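Local coordinates for protein putative enoyl-CoA hydratase/isomerase (Mycobacterium abscessus, PDB 3RSI) that probably acts as an enoyl-CoA hydratase or isomerase of the crotonase family, with a likely hydro-lyase role in lipid metabolism, at residues A89-G92 with K93-L97; R156-Y160 with T161-E165; F176-H180 with F181-G185. All coordinates share one frame; numbering follows the deposited sequence.

In the fold
All three contacts are local, each at an end of a short helix. Contact 1 finishes helix 88-94 near the periphery, its centre about 24 Å from the centre of the chain, and is only partly buried. Contacts 2 and 3 are buried, about 11 Å apart between centres, and touch directly: Ile158 and Pro159 pack on Phe181 and Leu183. One opens helix 160-169 and the other closes helix 175-180. Within its own segments contact 1 relies on backbone bonds and one aliphatic pair, its lysine pairing instead with a neighbouring subunit; contact 2 adds a Met-aromatic pair and a salt bridge, and contact 3 an edge-to-face ring pair and a water. Each lies against neighbouring subunits of the trimer.

Contact 1 (A89-G92 with K93-L97); sequences ATIG and KGLLL
Ile91 lays its CG2 methyl against CD1 of Leu95, 3.9 Å away, the two side chains running side by side and pointing the same way one turn apart. The Ile91 branch reaches its neighbour because chi1 (-63°) folds CG1 beside the backbone N and turns CG2 to the far side of it. The body of the leucine covers the main chain: Leu95 CG lies 3.4 Å from Ile91 O, the same carbonyl that receives Leu95 N. Two further i-to-i+4 bonds precede this one, Lys93 N to Ala89 O and the shorter Gly94 N to Thr90 O at 2.8 Å. On another flank, Lys93 CB comes within 3.2 Å of Ala89 O before the chain leads away, with a bend at chi3, to bring NZ into a salt bridge with Asp46 of the second subunit. The helix ends in a Schellman motif. Leu96 turns to positive phi (50°); its N returns 3.0 Å to Lys93 O, and Leu97 N reaches back to Gly92 O at 2.8 Å, meeting that oxygen nearly head-on although its own N-H is bent to 140°. Leu97 CB also sits 3.6 Å from Gly92 O, beside the N that donates to it. Leu96 O receives Gln123 NE2 and Arg153 NH2 of the same chain, which probably anchors the exit from the helix. Helix 35-50 of the second subunit covers one flank, where Ala42 packs on Thr90 and Lys93, Val38 on Leu95, and the indole NE1 of Trp45 bonds to Gly94 O, while Leu97, just past the turn, packs on Arg231 of the third subunit.

Contact 2 (R156-Y160 with T161-E165); sequences RQIPY and TKAME
Tyr160 and Met164 lie side by side, pointing the same way, as a Met-aromatic pair on the first turn of helix 160-169, for which Pro159 occupies the N-cap position. Met164 CG lies 4.0 Å above one face of the phenol, toward its rim. SD is 5.4 Å from the ring centroid in an oblique approach, and the terminal CE reaches the hydroxyl end, 3.7 Å from Tyr160 CZ. An extended chi1 of -176° swings the Tyr160 ring alongside Met164, whose bend at chi2 (-69°) lets the thioether follow the ring toward its OH. In the backbone of the same turn, Met164 N bonds to Tyr160 O at 2.9 Å. The preceding carbonyl, Pro159 O, takes Ala163 N at 3.1 Å in its carbonyl plane and Lys162 N in a weaker, bent bond. Ile158 packs against Ala163: its CG1 is 4.1 Å from Ala163 CB, and its CD1 lies near the backbone N of Ala163. Behind this first shell, helix 150-157 supports Ala163 through Leu154 and Lys155, while Leu183 and Phe181 back Ile158 and Pro159. The third subunit covers the outer side, where Asp125 O accepts the hydroxyl of Thr161 and His186 NE2 bonds to Glu165 OE2. Lys162 NZ also bonds to Gly185 O of that subunit and makes a salt bridge with Glu165 OE1, 2.7 Å away, approaching from above the carboxylate plane.

Contact 3 (F176-H180 with F181-G185); sequences FEAYH and FGLVG
Ala178 O gathers two weak backbone bonds beyond the end of helix 175-180: Leu183 N at 2.9 Å, its N-H strongly bent, and Val184 N at 3.4 Å. Gly182, at positive phi (71°), also sends its N to Tyr179 O, from well above the carbonyl plane; with the bond from Leu183 N this follows the Schellman pattern, the outer bond being weak. Phe181 N keeps a helical i-to-i+4 bond, 3.0 Å to Glu177 O. The edge of the His180 ring meets the face of Phe181 in a T-shaped pair, centroids 4.8 Å apart and planes at 67°; CD2 of His180 sits 3.5 Å above the centre of the phenyl plane. Glu177 O lies at the edge of the same phenyl. Val184 CG2 packs 4.0 Å from both Ala178 CB and Tyr179 CB, and Phe135 on strand 134-136 backs the aliphatic side. The extended first torsion of Tyr179 carries the phenol along Gly185 until OH shares a water, 2.7 Å away, with Gly185 O. His180 NE2 bonds to Tyr179 O of the third subunit and its ring stacks on that tyrosine. Val184 O is buried without a polar partner, so the turn probably pays some desolvation cost there while its aromatic rings join the subunit interface.

Contact 1 (A89-G92 with K93-L97)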
loop_
_atom_site.group_PDB
_atom_site.type_symbol
_atom_site.label_atom_id
_atom_site.label_comp_id
_atom_site.label_asym_id
_atom_site.label_seq_id
_atom_site.Cartn_x
_atom_site.Cartn_y
_atom_site.Cartn_z
ATOM N N ALA B 89 -19.795 -9.059 -21.703
ATOM C CA ALA B 89 -20.459 -8.802 -20.422
ATOM C C ALA B 89 -20.310 -9.998 -19.470
ATOM O O ALA B 89 -19.971 -9.837 -18.297
ATOM C CB ALA B 89 -21.950 -8.477 -20.645
ATOM N N THR B 90 -20.557 -11.197 -19.985
ATOM C CA THR B 90 -20.483 -12.401 -19.160
ATOM C C THR B 90 -19.051 -12.647 -18.710
ATOM O O THR B 90 -18.799 -12.866 -17.520
ATOM C CB THR B 90 -21.028 -13.639 -19.917
ATOM O OG1 THR B 90 -22.388 -13.385 -20.279
ATOM C CG2 THR B 90 -20.972 -14.859 -19.028
ATOM N N ILE B 91 -18.106 -12.567 -19.649
ATOM C CA ILE B 91 -16.688 -12.778 -19.315
ATOM C C ILE B 91 -16.206 -11.772 -18.260
ATOM O O ILE B 91 -15.609 -12.155 -17.246
ATOM C CB ILE B 91 -15.777 -12.661 -20.532
ATOM C CG1 ILE B 91 -16.099 -13.751 -21.564
ATOM C CG2 ILE B 91 -14.312 -12.787 -20.090
ATOM C CD1 ILE B 91 -15.417 -13.528 -22.937
ATOM N N GLY B 92 -16.456 -10.486 -18.507
ATOM C CA GLY B 92 -16.011 -9.423 -17.596
ATOM C C GLY B 92 -16.576 -9.584 -16.203
ATOM O O GLY B 92 -15.839 -9.457 -15.203
ATOM N N LYS B 93 -17.871 -9.896 -16.140
ATOM C CA LYS B 93 -18.550 -10.154 -14.881
ATOM C C LYS B 93 -18.032 -11.416 -14.184
ATOM O O LYS B 93 -17.784 -11.375 -13.004
ATOM C CB LYS B 93 -20.071 -10.262 -15.087
ATOM C CG LYS B 93 -20.835 -10.745 -13.879
ATOM C CD LYS B 93 -22.335 -10.573 -14.055
ATOM C CE LYS B 93 -22.768 -9.129 -13.761
ATOM N NZ LYS B 93 -24.166 -8.904 -14.187
ATOM N N GLY B 94 -17.913 -12.530 -14.898
ATOM C CA GLY B 94 -17.454 -13.782 -14.291
ATOM C C GLY B 94 -16.083 -13.679 -13.622
ATOM O O GLY B 94 -15.873 -14.176 -12.507
ATOM N N LEU B 95 -15.157 -13.030 -14.328
ATOM C CA LEU B 95 -13.799 -12.783 -13.847
ATOM C C LEU B 95 -13.706 -11.685 -12.807
ATOM O O LEU B 95 -12.608 -11.403 -12.310
ATOM C CB LEU B 95 -12.876 -12.410 -15.026
ATOM C CG LEU B 95 -12.650 -13.477 -16.100
ATOM C CD1 LEU B 95 -11.721 -12.965 -17.200
ATOM C CD2 LEU B 95 -12.074 -14.742 -15.481
ATOM N N LEU B 96 -14.839 -11.067 -12.469
ATOM C CA LEU B 96 -14.863 -9.849 -11.632
ATOM C C LEU B 96 -13.894 -8.772 -12.146
ATOM O O LEU B 96 -13.267 -8.020 -11.360
ATOM C CB LEU B 96 -14.568 -10.212 -10.170
ATOM C CG LEU B 96 -15.630 -11.101 -9.510
ATOM C CD1 LEU B 96 -15.234 -11.415 -8.091
ATOM C CD2 LEU B 96 -17.017 -10.433 -9.561
ATOM N N LEU B 97 -13.762 -8.707 -13.470
ATOM C CA LEU B 97 -12.925 -7.722 -14.104
ATOM C C LEU B 97 -13.713 -6.412 -14.272
ATOM O O LEU B 97 -13.246 -5.342 -13.916
ATOM C CB LEU B 97 -12.441 -8.246 -15.448
ATOM C CG LEU B 97 -11.351 -7.445 -16.159
ATOM C CD1 LEU B 97 -10.281 -7.028 -15.173
ATOM C CD2 LEU B 97 -10.759 -8.256 -17.331
#

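Contact 2 (R156-Y160 with T161-E165)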
loop_
_atom_site.group_PDB
_atom_site.type_symbol
_atom_site.label_atom_id
_atom_site.label_comp_id
_atom_site.label_asym_id
_atom_site.label_seq_id
_atom_site.Cartn_x
_atom_site.Cartn_y
_atom_site.Cartn_z
ATOM N N ARG B 156 -1.750 -1.832 -6.103
ATOM C CA ARG B 156 -2.609 -1.059 -5.205
ATOM C C ARG B 156 -2.846 -1.773 -3.885
ATOM O O ARG B 156 -3.254 -1.147 -2.899
ATOM C CB ARG B 156 -3.962 -0.770 -5.845
ATOM C CG ARG B 156 -3.862 -0.038 -7.153
ATOM C CD ARG B 156 -5.212 0.204 -7.746
ATOM N NE ARG B 156 -5.085 0.788 -9.075
ATOM C CZ ARG B 156 -5.985 1.576 -9.652
ATOM N NH1 ARG B 156 -7.129 1.910 -9.031
ATOM N NH2 ARG B 156 -5.717 2.060 -10.845
ATOM N N GLN B 157 -2.666 -3.085 -3.898
ATOM C CA GLN B 157 -3.084 -3.944 -2.804
ATOM C C GLN B 157 -1.919 -4.486 -1.957
ATOM O O GLN B 157 -2.119 -4.827 -0.785
ATOM C CB GLN B 157 -3.918 -5.084 -3.368
ATOM C CG GLN B 157 -5.188 -4.604 -4.062
ATOM C CD GLN B 157 -6.206 -5.717 -4.299
ATOM O OE1 GLN B 157 -6.028 -6.850 -3.843
ATOM N NE2 GLN B 157 -7.295 -5.382 -5.003
ATOM N N ILE B 158 -0.733 -4.578 -2.563
ATOM C CA ILE B 158 0.508 -5.032 -1.884
ATOM C C ILE B 158 1.686 -4.141 -2.301
ATOM O O ILE B 158 1.606 -3.426 -3.309
ATOM C CB ILE B 158 0.862 -6.512 -2.182
ATOM C CG1 ILE B 158 1.382 -6.694 -3.617
ATOM C CG2 ILE B 158 -0.323 -7.438 -1.911
ATOM C CD1 ILE B 158 1.867 -8.147 -3.889
ATOM N N PRO B 159 2.792 -4.193 -1.551
ATOM C CA PRO B 159 3.872 -3.270 -1.881
ATOM C C PRO B 159 4.340 -3.363 -3.332
ATOM O O PRO B 159 4.567 -4.457 -3.862
ATOM C CB PRO B 159 4.969 -3.644 -0.893
ATOM C CG PRO B 159 4.191 -4.081 0.321
ATOM C CD PRO B 159 3.017 -4.837 -0.243
ATOM N N TYR B 160 4.426 -2.186 -3.946
ATOM C CA TYR B 160 4.814 -1.996 -5.336
ATOM C C TYR B 160 5.914 -2.921 -5.798
ATOM O O TYR B 160 5.776 -3.556 -6.831
ATOM C CB TYR B 160 5.292 -0.565 -5.478
ATOM C CG TYR B 160 5.657 -0.106 -6.859
ATOM C CD1 TYR B 160 4.690 0.453 -7.703
ATOM C CD2 TYR B 160 6.968 -0.148 -7.302
ATOM C CE1 TYR B 160 5.032 0.930 -8.968
ATOM C CE2 TYR B 160 7.321 0.328 -8.554
ATOM C CZ TYR B 160 6.342 0.868 -9.385
ATOM O OH TYR B 160 6.685 1.337 -10.641
ATOM N N THR B 161 7.022 -2.991 -5.060
ATOM C CA THR B 161 8.154 -3.797 -5.551
ATOM C C THR B 161 7.829 -5.279 -5.668
ATOM O O THR B 161 8.313 -5.933 -6.590
ATOM C CB THR B 161 9.472 -3.559 -4.771
ATOM O OG1 THR B 161 10.561 -4.143 -5.503
ATOM C CG2 THR B 161 9.419 -4.124 -3.345
ATOM N N LYS B 162 6.987 -5.805 -4.776
ATOM C CA LYS B 162 6.607 -7.214 -4.863
ATOM C C LYS B 162 5.519 -7.470 -5.924
ATOM O O LYS B 162 5.508 -8.511 -6.572
ATOM C CB LYS B 162 6.220 -7.804 -3.493
ATOM C CG LYS B 162 6.584 -9.328 -3.371
ATOM C CD LYS B 162 8.102 -9.511 -3.258
ATOM C CE LYS B 162 8.580 -10.945 -3.324
ATOM N NZ LYS B 162 10.081 -11.005 -3.357
ATOM N N ALA B 163 4.609 -6.526 -6.113
ATOM C CA ALA B 163 3.690 -6.590 -7.255
ATOM C C ALA B 163 4.460 -6.632 -8.582
ATOM O O ALA B 163 4.209 -7.480 -9.453
ATOM C CB ALA B 163 2.725 -5.397 -7.230
ATOM N N MET B 164 5.413 -5.715 -8.730
ATOM C CA MET B 164 6.242 -5.661 -9.934
ATOM C C MET B 164 7.008 -6.957 -10.134
ATOM O O MET B 164 7.045 -7.482 -11.236
ATOM C CB MET B 164 7.263 -4.539 -9.838
ATOM C CG MET B 164 6.769 -3.248 -10.318
ATOM S SD MET B 164 6.520 -3.241 -12.092
ATOM C CE MET B 164 6.345 -1.441 -12.229
ATOM N N GLU B 165 7.633 -7.449 -9.064
ATOM C CA GLU B 165 8.417 -8.661 -9.131
ATOM C C GLU B 165 7.566 -9.850 -9.572
ATOM O O GLU B 165 7.972 -10.605 -10.452
ATOM C CB GLU B 165 9.083 -8.965 -7.789
ATOM C CG GLU B 165 9.926 -10.221 -7.834
ATOM C CD GLU B 165 10.758 -10.443 -6.613
ATOM O OE1 GLU B 165 10.657 -9.651 -5.645
ATOM O OE2 GLU B 165 11.503 -11.439 -6.620
#

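Contact 3 (F176-H180 with F181-G185)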
loop_
_atom_site.group_PDB
_atom_site.type_symbol
_atom_site.label_atom_id
_atom_site.label_comp_id
_atom_site.label_asym_id
_atom_site.label_seq_id
_atom_site.Cartn_x
_atom_site.Cartn_y
_atom_site.Cartn_z
ATOM N N PHE B 176 3.563 -17.747 3.397
ATOM C CA PHE B 176 4.236 -16.880 4.369
ATOM C C PHE B 176 4.587 -15.519 3.725
ATOM O O PHE B 176 4.373 -14.463 4.317
ATOM C CB PHE B 176 5.484 -17.619 4.856
ATOM C CG PHE B 176 6.249 -16.931 5.935
ATOM C CD1 PHE B 176 5.938 -17.167 7.278
ATOM C CD2 PHE B 176 7.349 -16.111 5.623
ATOM C CE1 PHE B 176 6.676 -16.572 8.297
ATOM C CE2 PHE B 176 8.095 -15.515 6.640
ATOM C CZ PHE B 176 7.754 -15.738 7.977
ATOM N N GLU B 177 5.112 -15.565 2.504
ATOM C CA GLU B 177 5.398 -14.357 1.745
ATOM C C GLU B 177 4.149 -13.563 1.393
ATOM O O GLU B 177 4.148 -12.324 1.470
ATOM C CB GLU B 177 6.147 -14.713 0.471
ATOM C CG GLU B 177 7.602 -15.038 0.690
ATOM C CD GLU B 177 8.289 -15.330 -0.619
ATOM O OE1 GLU B 177 7.794 -16.225 -1.350
ATOM O OE2 GLU B 177 9.289 -14.645 -0.921
ATOM N N ALA B 178 3.113 -14.270 0.958
ATOM C CA ALA B 178 1.818 -13.668 0.623
ATOM C C ALA B 178 1.280 -12.956 1.848
ATOM O O ALA B 178 0.730 -11.865 1.740
ATOM C CB ALA B 178 0.817 -14.707 0.172
ATOM N N TYR B 179 1.441 -13.571 3.009
ATOM C CA TYR B 179 1.008 -12.918 4.254
ATOM C C TYR B 179 1.933 -11.758 4.627
ATOM O O TYR B 179 1.453 -10.708 5.043
ATOM C CB TYR B 179 0.907 -13.914 5.398
ATOM C CG TYR B 179 0.482 -13.318 6.714
ATOM C CD1 TYR B 179 -0.850 -12.979 6.946
ATOM C CD2 TYR B 179 1.400 -13.115 7.747
ATOM C CE1 TYR B 179 -1.265 -12.459 8.187
ATOM C CE2 TYR B 179 0.998 -12.562 8.991
ATOM C CZ TYR B 179 -0.333 -12.249 9.198
ATOM O OH TYR B 179 -0.747 -11.691 10.387
ATOM N N HIS B 180 3.243 -11.933 4.464
ATOM C CA HIS B 180 4.195 -10.840 4.733
ATOM C C HIS B 180 3.861 -9.543 3.971
ATOM O O HIS B 180 3.895 -8.434 4.539
ATOM C CB HIS B 180 5.623 -11.258 4.376
ATOM C CG HIS B 180 6.642 -10.201 4.651
ATOM N ND1 HIS B 180 7.317 -10.115 5.844
ATOM C CD2 HIS B 180 7.098 -9.180 3.888
ATOM C CE1 HIS B 180 8.149 -9.091 5.810
ATOM N NE2 HIS B 180 8.036 -8.505 4.631
ATOM N N PHE B 181 3.548 -9.698 2.689
ATOM C CA PHE B 181 3.278 -8.565 1.805
ATOM C C PHE B 181 1.794 -8.165 1.744
ATOM O O PHE B 181 1.425 -7.276 0.985
ATOM C CB PHE B 181 3.835 -8.865 0.415
ATOM C CG PHE B 181 5.328 -8.813 0.354
ATOM C CD1 PHE B 181 5.968 -7.604 0.262
ATOM C CD2 PHE B 181 6.090 -9.973 0.426
ATOM C CE1 PHE B 181 7.369 -7.536 0.219
ATOM C CE2 PHE B 181 7.466 -9.922 0.376
ATOM C CZ PHE B 181 8.112 -8.707 0.282
ATOM N N GLY B 182 0.969 -8.798 2.580
ATOM C CA GLY B 182 -0.430 -8.447 2.739
ATOM C C GLY B 182 -1.323 -8.791 1.576
ATOM O O GLY B 182 -2.390 -8.229 1.439
ATOM N N LEU B 183 -0.894 -9.717 0.718
ATOM C CA LEU B 183 -1.764 -10.207 -0.331
ATOM C C LEU B 183 -2.923 -10.991 0.301
ATOM O O LEU B 183 -4.042 -10.991 -0.212
ATOM C CB LEU B 183 -0.961 -11.107 -1.290
ATOM C CG LEU B 183 -1.736 -11.685 -2.460
ATOM C CD1 LEU B 183 -2.298 -10.609 -3.365
ATOM C CD2 LEU B 183 -0.844 -12.649 -3.249
ATOM N N VAL B 184 -2.636 -11.676 1.407
ATOM C CA VAL B 184 -3.668 -12.366 2.188
ATOM C C VAL B 184 -3.648 -11.849 3.623
ATOM O O VAL B 184 -2.656 -11.244 4.065
ATOM C CB VAL B 184 -3.475 -13.900 2.153
ATOM C CG1 VAL B 184 -3.483 -14.408 0.691
ATOM C CG2 VAL B 184 -2.184 -14.319 2.846
ATOM N N GLY B 185 -4.729 -12.109 4.353
ATOM C CA GLY B 185 -4.888 -11.604 5.705
ATOM C C GLY B 185 -4.665 -12.620 6.805
ATOM O O GLY B 185 -4.584 -12.245 7.972
HETATM O O HOH W 1 -3.433 -11.346 10.677
#